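Local coordinates for TerD domain-containing protein (Streptomyces coelicolor A3, PDB 2QZ7) that is of unknown function but belongs to the TerD family, binds sodium ions, and may share a role in tellurium resistance or stress response, at residues Pro71-Ile75 with Asp98-Pro102. Residue numbers count along the deposited sequence, not the author numbering.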
loop_
_atom_site.group_PDB
_atom_site.type_symbol
_atom_site.label_atom_id
_atom_site.label_comp_id
_atom_site.label_asym_id
_atom_site.label_seq_id
_atom_site.Cartn_x
_atom_site.Cartn_y
_atom_site.Cartn_z
ATOM N N PRO A 71 -7.911 -4.321 13.050
ATOM C CA PRO A 71 -8.575 -4.683 14.305
ATOM C C PRO A 71 -8.810 -6.189 14.477
ATOM O O PRO A 71 -9.122 -6.642 15.561
ATOM C CB PRO A 71 -9.925 -3.933 14.229
ATOM C CG PRO A 71 -10.175 -3.679 12.809
ATOM C CD PRO A 71 -8.793 -3.575 12.145
ATOM N N ASP A 72 -8.621 -6.938 13.399
ATOM C CA ASP A 72 -9.007 -8.329 13.339
ATOM C C ASP A 72 -7.764 -9.192 13.433
ATOM O O ASP A 72 -7.864 -10.408 13.457
ATOM C CB ASP A 72 -9.780 -8.600 12.029
ATOM C CG ASP A 72 -9.042 -8.068 10.788
ATOM O OD1 ASP A 72 -7.797 -8.035 10.810
ATOM O OD2 ASP A 72 -9.697 -7.697 9.782
ATOM N N GLY A 73 -6.587 -8.555 13.472
ATOM C CA GLY A 73 -5.302 -9.266 13.572
ATOM C C GLY A 73 -4.842 -10.000 12.318
ATOM O O GLY A 73 -3.927 -10.805 12.363
ATOM N N THR A 74 -5.463 -9.731 11.181
ATOM C CA THR A 74 -5.186 -10.515 9.977
ATOM C C THR A 74 -4.084 -9.938 9.128
ATOM O O THR A 74 -3.657 -10.587 8.166
ATOM C CB THR A 74 -6.423 -10.609 9.093
ATOM O OG1 THR A 74 -6.782 -9.276 8.704
ATOM C CG2 THR A 74 -7.549 -11.272 9.858
ATOM N N ILE A 75 -3.669 -8.705 9.465
ATOM C CA ILE A 75 -2.592 -7.990 8.784
ATOM C C ILE A 75 -1.503 -7.542 9.797
ATOM O O ILE A 75 -1.827 -7.048 10.886
ATOM C CB ILE A 75 -3.154 -6.798 7.986
ATOM C CG1 ILE A 75 -4.256 -7.310 7.043
ATOM C CG2 ILE A 75 -2.037 -6.097 7.183
ATOM C CD1 ILE A 75 -5.228 -6.259 6.490
ATOM N N ASP A 98 -7.079 -15.078 3.610
ATOM C CA ASP A 98 -8.002 -16.175 3.881
ATOM C C ASP A 98 -8.652 -16.076 5.261
ATOM O O ASP A 98 -9.664 -16.695 5.500
ATOM C CB ASP A 98 -7.307 -17.524 3.673
ATOM C CG ASP A 98 -6.132 -17.770 4.638
ATOM O OD1 ASP A 98 -5.855 -18.967 4.876
ATOM O OD2 ASP A 98 -5.453 -16.816 5.121
ATOM N N ARG A 99 -8.109 -15.226 6.128
ATOM C CA ARG A 99 -8.611 -15.061 7.496
ATOM C C ARG A 99 -9.483 -13.823 7.704
ATOM O O ARG A 99 -9.994 -13.596 8.800
ATOM C CB ARG A 99 -7.432 -15.058 8.473
ATOM C CG ARG A 99 -6.779 -16.445 8.623
ATOM C CD ARG A 99 -5.553 -16.372 9.528
ATOM N NE ARG A 99 -5.823 -15.540 10.709
ATOM C CZ ARG A 99 -4.970 -14.663 11.246
ATOM N NH1 ARG A 99 -5.348 -13.972 12.321
ATOM N NH2 ARG A 99 -3.754 -14.470 10.715
ATOM N N LEU A 100 -9.649 -13.020 6.651
ATOM C CA LEU A 100 -10.575 -11.888 6.661
ATOM C C LEU A 100 -12.025 -12.342 6.696
ATOM O O LEU A 100 -12.403 -13.302 6.007
ATOM C CB LEU A 100 -10.379 -11.028 5.407
ATOM C CG LEU A 100 -9.039 -10.288 5.308
ATOM C CD1 LEU A 100 -8.814 -9.694 3.909
ATOM C CD2 LEU A 100 -9.019 -9.183 6.350
ATOM N N SER A 101 -12.825 -11.621 7.485
ATOM C CA SER A 101 -14.295 -11.766 7.549
ATOM C C SER A 101 -14.881 -11.880 6.151
ATOM O O SER A 101 -14.423 -11.179 5.255
ATOM C CB SER A 101 -14.887 -10.516 8.215
ATOM O OG SER A 101 -16.298 -10.443 8.035
ATOM N N PRO A 102 -15.912 -12.738 5.952
ATOM C CA PRO A 102 -16.595 -12.787 4.653
ATOM C C PRO A 102 -17.185 -11.432 4.268
ATOM O O PRO A 102 -17.276 -11.100 3.088
ATOM C CB PRO A 102 -17.719 -13.828 4.887
ATOM C CG PRO A 102 -17.164 -14.704 5.953
ATOM C CD PRO A 102 -16.483 -13.726 6.884
#
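Arg99, at the end of a short 3-10 turn, begins the contact by reaching across to the loop before strand 75-77. Its guanidinium lies with one face over Thr74 CA, and Arg99 NH1 gives a weak, long hydrogen bond to Gly73 O (3.5 Å, 139°). On its backbone, Arg99 O lies 3.5 Å from Thr74 CG2. Leu100 follows with a buried side chain, whose CD2 packs 3.2 Å from Thr74 OG1 and 3.8 Å from Asp72 OD2. Both oxygens have polar partners: Thr74 OG1 donates to Asp72 OD1 (2.6 Å), and Asp72 OD2 bonds to Tyr62 OH. Asp72 OD1 also accepts from Thr74 N (2.9 Å), an Asx turn. Beyond Leu100, Ser101 O accepts a hydrogen bond from Arg160 NH2 of strand 152-160. The two loops cross in opposite directions between the antiparallel sheets of the TerD-domain beta sandwich, with Tyr62 of edge strand 62-64 touching both Thr74 and Leu100, and Ile75 opening edge strand 75-77 and packing on Met93 and Phe95 of strand 91-95.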